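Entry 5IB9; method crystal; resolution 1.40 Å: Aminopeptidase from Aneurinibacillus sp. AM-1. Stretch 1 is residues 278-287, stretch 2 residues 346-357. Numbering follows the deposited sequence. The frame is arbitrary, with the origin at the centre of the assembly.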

ATOM      1  N   GLY A 278       6.679  -6.171   4.463  1.00  9.89           N
ATOM      2  CA  GLY A 278       7.841  -5.553   3.735  1.00  8.88           C
ATOM      3  C   GLY A 278       7.994  -6.103   2.378  1.00 10.28           C
ATOM      4  O   GLY A 278       8.227  -5.275   1.440  1.00 10.15           O
ATOM      5  N   SER A 279       7.844  -7.408   2.103  1.00  9.58           N
ATOM      6  CA  SER A 279       7.922  -7.817   0.708  1.00 10.39           C
ATOM      7  C   SER A 279       6.793  -7.368  -0.165  1.00 10.54           C
ATOM      8  O   SER A 279       6.977  -7.115  -1.347  1.00  9.98           O
ATOM      9  CB  SER A 279       8.104  -9.314   0.590  1.00 12.45           C
ATOM     10  OG  SER A 279       7.049 -10.028   1.265  1.00 11.21           O
ATOM     11  N   LYS A 280       5.590  -7.220   0.401  1.00 10.70           N
ATOM     12  CA  LYS A 280       4.480  -6.609  -0.386  1.00 10.13           C
ATOM     13  C   LYS A 280       4.875  -5.173  -0.738  1.00 10.00           C
ATOM     14  O   LYS A 280       4.602  -4.751  -1.897  1.00 10.18           O
ATOM     15  CB  LYS A 280       3.221  -6.545   0.510  1.00 11.13           C
ATOM     16  CG  LYS A 280       2.521  -7.921   0.530  1.00 13.47           C
ATOM     17  CD  LYS A 280       1.335  -7.858   1.561  1.00 17.62           C
ATOM     18  CE  LYS A 280       0.691  -9.271   1.651  1.00 21.52           C
ATOM     19  NZ  LYS A 280      -0.401  -9.283   2.726  1.00 33.08           N
ATOM     20  N   LYS A 281       5.464  -4.411   0.191  1.00 10.24           N
ATOM     21  CA  LYS A 281       5.868  -3.029  -0.119  1.00 10.74           C
ATOM     22  C   LYS A 281       6.989  -3.061  -1.092  1.00  9.27           C
ATOM     23  O   LYS A 281       7.033  -2.163  -1.936  1.00  7.55           O
ATOM     24  CB  LYS A 281       6.247  -2.244   1.149  1.00 11.12           C
ATOM     25  CG  LYS A 281       5.090  -2.076   2.132  1.00 13.13           C
ATOM     26  CD  LYS A 281       4.111  -0.967   1.710  1.00 21.89           C
ATOM     27  CE  LYS A 281       3.048  -0.898   2.869  1.00 26.75           C
ATOM     28  NZ  LYS A 281       1.913  -0.027   2.441  1.00 35.82           N
ATOM     29  N   TYR A 282       7.911  -4.001  -1.059  1.00  8.96           N
ATOM     30  CA  TYR A 282       8.988  -3.971  -2.061  1.00 10.19           C
ATOM     31  C   TYR A 282       8.453  -4.368  -3.471  1.00  9.65           C
ATOM     32  O   TYR A 282       8.745  -3.719  -4.457  1.00 10.43           O
ATOM     33  CB  TYR A 282      10.138  -4.889  -1.650  1.00 10.32           C
ATOM     34  CG  TYR A 282      11.236  -4.827  -2.709  1.00  9.42           C
ATOM     35  CD1 TYR A 282      12.126  -3.715  -2.747  1.00  9.74           C
ATOM     36  CD2 TYR A 282      11.354  -5.815  -3.668  1.00 10.60           C
ATOM     37  CE1 TYR A 282      13.003  -3.593  -3.770  1.00 12.29           C
ATOM     38  CE2 TYR A 282      12.209  -5.716  -4.711  1.00 11.15           C
ATOM     39  CZ  TYR A 282      13.040  -4.600  -4.696  1.00  9.94           C
ATOM     40  OH  TYR A 282      13.975  -4.441  -5.769  1.00 12.60           O
ATOM     41  N   ALA A 283       7.677  -5.439  -3.569  1.00  9.72           N
ATOM     42  CA  ALA A 283       7.011  -5.835  -4.830  1.00  9.24           C
ATOM     43  C   ALA A 283       6.228  -4.675  -5.389  1.00 11.48           C
ATOM     44  O   ALA A 283       6.300  -4.486  -6.612  1.00 11.41           O
ATOM     45  CB  ALA A 283       6.089  -7.028  -4.493  1.00 11.14           C
ATOM     46  N   ALA A 284       5.575  -3.891  -4.533  1.00 11.45           N
ATOM     47  CA  ALA A 284       4.786  -2.731  -5.099  1.00 11.10           C
ATOM     48  C   ALA A 284       5.685  -1.650  -5.621  1.00 12.01           C
ATOM     49  O   ALA A 284       5.154  -0.738  -6.363  1.00 13.02           O
ATOM     50  CB  ALA A 284       3.906  -2.165  -4.032  1.00 11.45           C
ATOM     51  N   SER A 285       6.967  -1.652  -5.346  1.00  9.82           N
ATOM     52  CA  SER A 285       7.866  -0.617  -5.926  1.00 10.04           C
ATOM     53  C   SER A 285       8.361  -0.936  -7.337  1.00 11.92           C
ATOM     54  O   SER A 285       9.050  -0.063  -7.938  1.00 13.37           O
ATOM     55  CB  SER A 285       9.096  -0.405  -4.999  1.00 10.91           C
ATOM     56  OG  SER A 285      10.047  -1.467  -5.161  1.00 11.71           O
ATOM     57  N   LEU A 286       8.212  -2.154  -7.797  1.00 11.40           N
ATOM     58  CA  LEU A 286       8.741  -2.580  -9.088  1.00 12.46           C
ATOM     59  C   LEU A 286       7.981  -2.006 -10.284  1.00 11.33           C
ATOM     60  O   LEU A 286       6.740  -1.935 -10.236  1.00 13.03           O
ATOM     61  CB  LEU A 286       8.726  -4.116  -9.178  1.00 13.19           C
ATOM     62  CG  LEU A 286       9.560  -4.802  -8.054  1.00 11.87           C
ATOM     63  CD1 LEU A 286       9.418  -6.314  -8.167  1.00 12.25           C
ATOM     64  CD2 LEU A 286      11.079  -4.303  -8.205  1.00 13.90           C
ATOM     65  N   SER A 287       8.736  -1.656 -11.332  1.00  9.82           N
ATOM     66  CA  SER A 287       8.040  -1.283 -12.563  1.00 10.12           C
ATOM     67  C   SER A 287       7.650  -2.494 -13.330  1.00  9.39           C
ATOM     68  O   SER A 287       8.098  -3.634 -13.054  1.00  8.62           O
ATOM     69  CB  SER A 287       8.978  -0.477 -13.386  1.00  9.85           C
ATOM     70  OG  SER A 287      10.074  -1.277 -13.915  1.00 11.00           O
ATOM     71  N   SER A 346       5.632 -17.111   3.446  1.00 13.70           N
ATOM     72  CA  SER A 346       6.956 -16.346   3.513  1.00 11.96           C
ATOM     73  C   SER A 346       6.946 -15.425   2.295  1.00 10.85           C
ATOM     74  O   SER A 346       6.012 -15.390   1.534  1.00 11.53           O
ATOM     75  CB  SER A 346       8.161 -17.287   3.571  1.00 13.07           C
ATOM     76  OG  SER A 346       9.309 -16.564   3.999  1.00 11.77           O
ATOM     77  N   ASP A 347       7.997 -14.638   2.189  1.00 11.24           N
ATOM     78  CA  ASP A 347       8.042 -13.514   1.222  1.00 10.93           C
ATOM     79  C   ASP A 347       8.020 -13.928  -0.251  1.00 10.55           C
ATOM     80  O   ASP A 347       7.654 -13.066  -1.066  1.00 10.48           O
ATOM     81  CB  ASP A 347       9.285 -12.649   1.497  1.00 10.56           C
ATOM     82  CG  ASP A 347       9.242 -12.032   2.906  1.00 11.89           C
ATOM     83  OD1 ASP A 347       8.273 -11.299   3.200  1.00 10.82           O
ATOM     84  OD2 ASP A 347      10.174 -12.374   3.698  1.00 11.22           O
ATOM     85  N   HIS A 348       8.230 -15.208  -0.567  1.00 10.53           N
ATOM     86  CA  HIS A 348       8.075 -15.627  -1.978  1.00  9.73           C
ATOM     87  C   HIS A 348       6.651 -15.397  -2.455  1.00 11.10           C
ATOM     88  O   HIS A 348       6.448 -15.177  -3.652  1.00 12.20           O
ATOM     89  CB  HIS A 348       8.514 -17.058  -2.206  1.00 11.07           C
ATOM     90  CG  HIS A 348       7.759 -18.048  -1.369  1.00 11.70           C
ATOM     91  ND1 HIS A 348       7.649 -17.968   0.020  1.00 12.44           N
ATOM     92  CD2 HIS A 348       7.126 -19.170  -1.765  1.00 13.34           C
ATOM     93  CE1 HIS A 348       6.901 -19.014   0.426  1.00 14.48           C
ATOM     94  NE2 HIS A 348       6.606 -19.764  -0.642  1.00 11.14           N
ATOM     95  N   GLU A 349       5.665 -15.421  -1.555  1.00 11.73           N
ATOM     96  CA  GLU A 349       4.254 -15.163  -1.950  1.00 13.18           C
ATOM     97  C   GLU A 349       4.062 -13.788  -2.543  1.00 13.36           C
ATOM     98  O   GLU A 349       3.157 -13.591  -3.358  1.00 11.92           O
ATOM     99  CB  GLU A 349       3.415 -15.289  -0.712  1.00 15.99           C
ATOM    100  CG  GLU A 349       1.888 -15.421  -1.019  1.00 21.02           C
ATOM    101  CD  GLU A 349       1.158 -15.892   0.249  1.00 30.04           C
ATOM    102  OE1 GLU A 349       1.503 -16.934   0.885  1.00 38.14           O
ATOM    103  OE2 GLU A 349       0.252 -15.198   0.631  1.00 29.62           O
ATOM    104  N   SER A 350       4.902 -12.833  -2.160  1.00 11.82           N
ATOM    105  CA  SER A 350       4.768 -11.474  -2.728  1.00 11.06           C
ATOM    106  C   SER A 350       5.196 -11.315  -4.155  1.00 11.44           C
ATOM    107  O   SER A 350       4.720 -10.421  -4.863  1.00 13.44           O
ATOM    108  CB  SER A 350       5.537 -10.531  -1.782  1.00 10.42           C
ATOM    109  OG  SER A 350       4.982 -10.630  -0.443  1.00 13.34           O
ATOM    110  N   PHE A 351       6.113 -12.206  -4.513  1.00 11.80           N
ATOM    111  CA  PHE A 351       6.652 -12.192  -5.906  1.00 10.34           C
ATOM    112  C   PHE A 351       5.817 -13.137  -6.745  1.00 12.06           C
ATOM    113  O   PHE A 351       5.568 -12.792  -7.908  1.00 12.47           O
ATOM    114  CB  PHE A 351       8.168 -12.485  -5.869  1.00 10.75           C
ATOM    115  CG  PHE A 351       8.882 -11.457  -5.081  1.00 10.33           C
ATOM    116  CD1 PHE A 351       9.173 -10.210  -5.661  1.00 12.87           C
ATOM    117  CD2 PHE A 351       9.081 -11.596  -3.700  1.00 11.69           C
ATOM    118  CE1 PHE A 351       9.713  -9.149  -4.888  1.00 15.16           C
ATOM    119  CE2 PHE A 351       9.645 -10.563  -2.936  1.00 11.44           C
ATOM    120  CZ  PHE A 351       9.963  -9.325  -3.550  1.00 13.16           C
ATOM    121  N   HIS A 352       5.429 -14.306  -6.260  1.00 11.71           N
ATOM    122  CA  HIS A 352       4.492 -15.130  -7.011  1.00 13.84           C
ATOM    123  C   HIS A 352       3.243 -14.303  -7.399  1.00 14.33           C
ATOM    124  O   HIS A 352       2.737 -14.469  -8.540  1.00 15.28           O
ATOM    125  CB  HIS A 352       4.150 -16.315  -6.162  1.00 13.47           C
ATOM    126  CG  HIS A 352       3.144 -17.175  -6.812  1.00 17.47           C
ATOM    127  ND1 HIS A 352       3.514 -18.193  -7.662  1.00 22.60           N
ATOM    128  CD2 HIS A 352       1.797 -17.191  -6.709  1.00 18.94           C
ATOM    129  CE1 HIS A 352       2.414 -18.802  -8.094  1.00 22.12           C
ATOM    130  NE2 HIS A 352       1.366 -18.160  -7.605  1.00 22.76           N
ATOM    131  N   ALA A 353       2.843 -13.385  -6.580  1.00 13.36           N
ATOM    132  CA  ALA A 353       1.603 -12.636  -6.809  1.00 13.60           C
ATOM    133  C   ALA A 353       1.795 -11.776  -8.036  1.00 14.97           C
ATOM    134  O   ALA A 353       0.817 -11.432  -8.721  1.00 17.22           O
ATOM    135  CB  ALA A 353       1.315 -11.787  -5.641  1.00 15.00           C
ATOM    136  N   LEU A 354       3.024 -11.391  -8.389  1.00 14.01           N
ATOM    137  CA  LEU A 354       3.300 -10.624  -9.618  1.00 14.52           C
ATOM    138  C   LEU A 354       3.563 -11.461 -10.852  1.00 14.68           C
ATOM    139  O   LEU A 354       3.879 -10.875 -11.887  1.00 15.88           O
ATOM    140  CB  LEU A 354       4.486  -9.708  -9.328  1.00 15.54           C
ATOM    141  CG  LEU A 354       4.257  -8.591  -8.307  1.00 19.12           C
ATOM    142  CD1 LEU A 354       5.546  -7.768  -8.350  1.00 19.23           C
ATOM    143  CD2 LEU A 354       3.072  -7.713  -8.714  1.00 24.05           C
ATOM    144  N   GLY A 355       3.458 -12.805 -10.745  1.00 13.82           N
ATOM    145  CA  GLY A 355       3.864 -13.614 -11.897  1.00 14.30           C
ATOM    146  C   GLY A 355       5.325 -13.998 -11.942  1.00 14.73           C
ATOM    147  O   GLY A 355       5.749 -14.625 -12.894  1.00 16.74           O
ATOM    148  N   ILE A 356       6.118 -13.636 -10.907  1.00 13.34           N
ATOM    149  CA  ILE A 356       7.549 -13.904 -10.991  1.00 12.31           C
ATOM    150  C   ILE A 356       7.772 -15.317 -10.429  1.00 11.52           C
ATOM    151  O   ILE A 356       7.217 -15.659  -9.402  1.00 13.41           O
ATOM    152  CB  ILE A 356       8.233 -12.916 -10.085  1.00 12.02           C
ATOM    153  CG1 ILE A 356       8.109 -11.501 -10.658  1.00 13.07           C
ATOM    154  CG2 ILE A 356       9.774 -13.276  -9.949  1.00 13.92           C
ATOM    155  CD1 ILE A 356       8.615 -10.325  -9.742  1.00 14.34           C
ATOM    156  N   PRO A 357       8.564 -16.135 -11.146  1.00 11.46           N
ATOM    157  CA  PRO A 357       8.879 -17.487 -10.585  1.00 11.08           C
ATOM    158  C   PRO A 357       9.522 -17.380  -9.182  1.00  9.61           C
ATOM    159  O   PRO A 357      10.476 -16.609  -9.063  1.00  8.53           O
ATOM    160  CB  PRO A 357       9.863 -18.111 -11.630  1.00 11.51           C
ATOM    161  CG  PRO A 357       9.673 -17.294 -12.947  1.00 15.49           C
ATOM    162  CD  PRO A 357       9.318 -15.858 -12.386  1.00 13.36           C
TER
HETATM  163  O   HOH W   1       7.828  -8.995   4.546  1.00 10.56           O

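Two helical segments distant in sequence often pack through a simple division, as in the aminopeptidase from Aneurinibacillus sp. AM-1: apolar side chains fill one end of the seam, and a few small polar groups fasten the other.

F351 lies at the apolar centre. Its CA-to-CB bond points sideways, but the m rotamer carries the buried ring to the first helix, where CZ meets CD2 of Y282 at 3.8 Å, edge to edge. L286 also approaches the phenyl edge, its CD1 4.3 Å from F351 CE1. A283 contributes a methyl group directed at the partner: its CB lies 3.7 Å from the carbonyl O of S350, 4.2 Å from F351 CE1 and 4.0 Å from CD1 of L354. So close an approach to backbone suits a side chain as small as alanine; the helical parts of the two stretches run 30° apart, with axes approaching to 8.6 Å. The type I turn from A283 to L286 brings leucine back to the seam, and its CD1 reaches CD1 of L354 at 4.1 Å and CD1 of I356 at 4.4 Å. Between these two residues, G355, the first residue to leave helical phi/psi, forms a Schellman motif; its positive phi suits glycine, since a CB would jam against the preceding carbonyl O.

At the other end, S279 turns toward stretch 2, and its p rotamer places OG for a hydrogen bond to OD1 of D347, 2.6 Å away. OG of S350 lies 2.7 Å from the same S279 OG; short side chains let these hydroxyls meet where the backbones are close, the CA atoms of S279 and S350 being 5.9 Å apart. A water completes the polar edge, accepting from S279 N (2.9 Å) and donating to D347 OD1 (2.7 Å), so that the buried carboxylate is tied to both backbone and side chain of one serine.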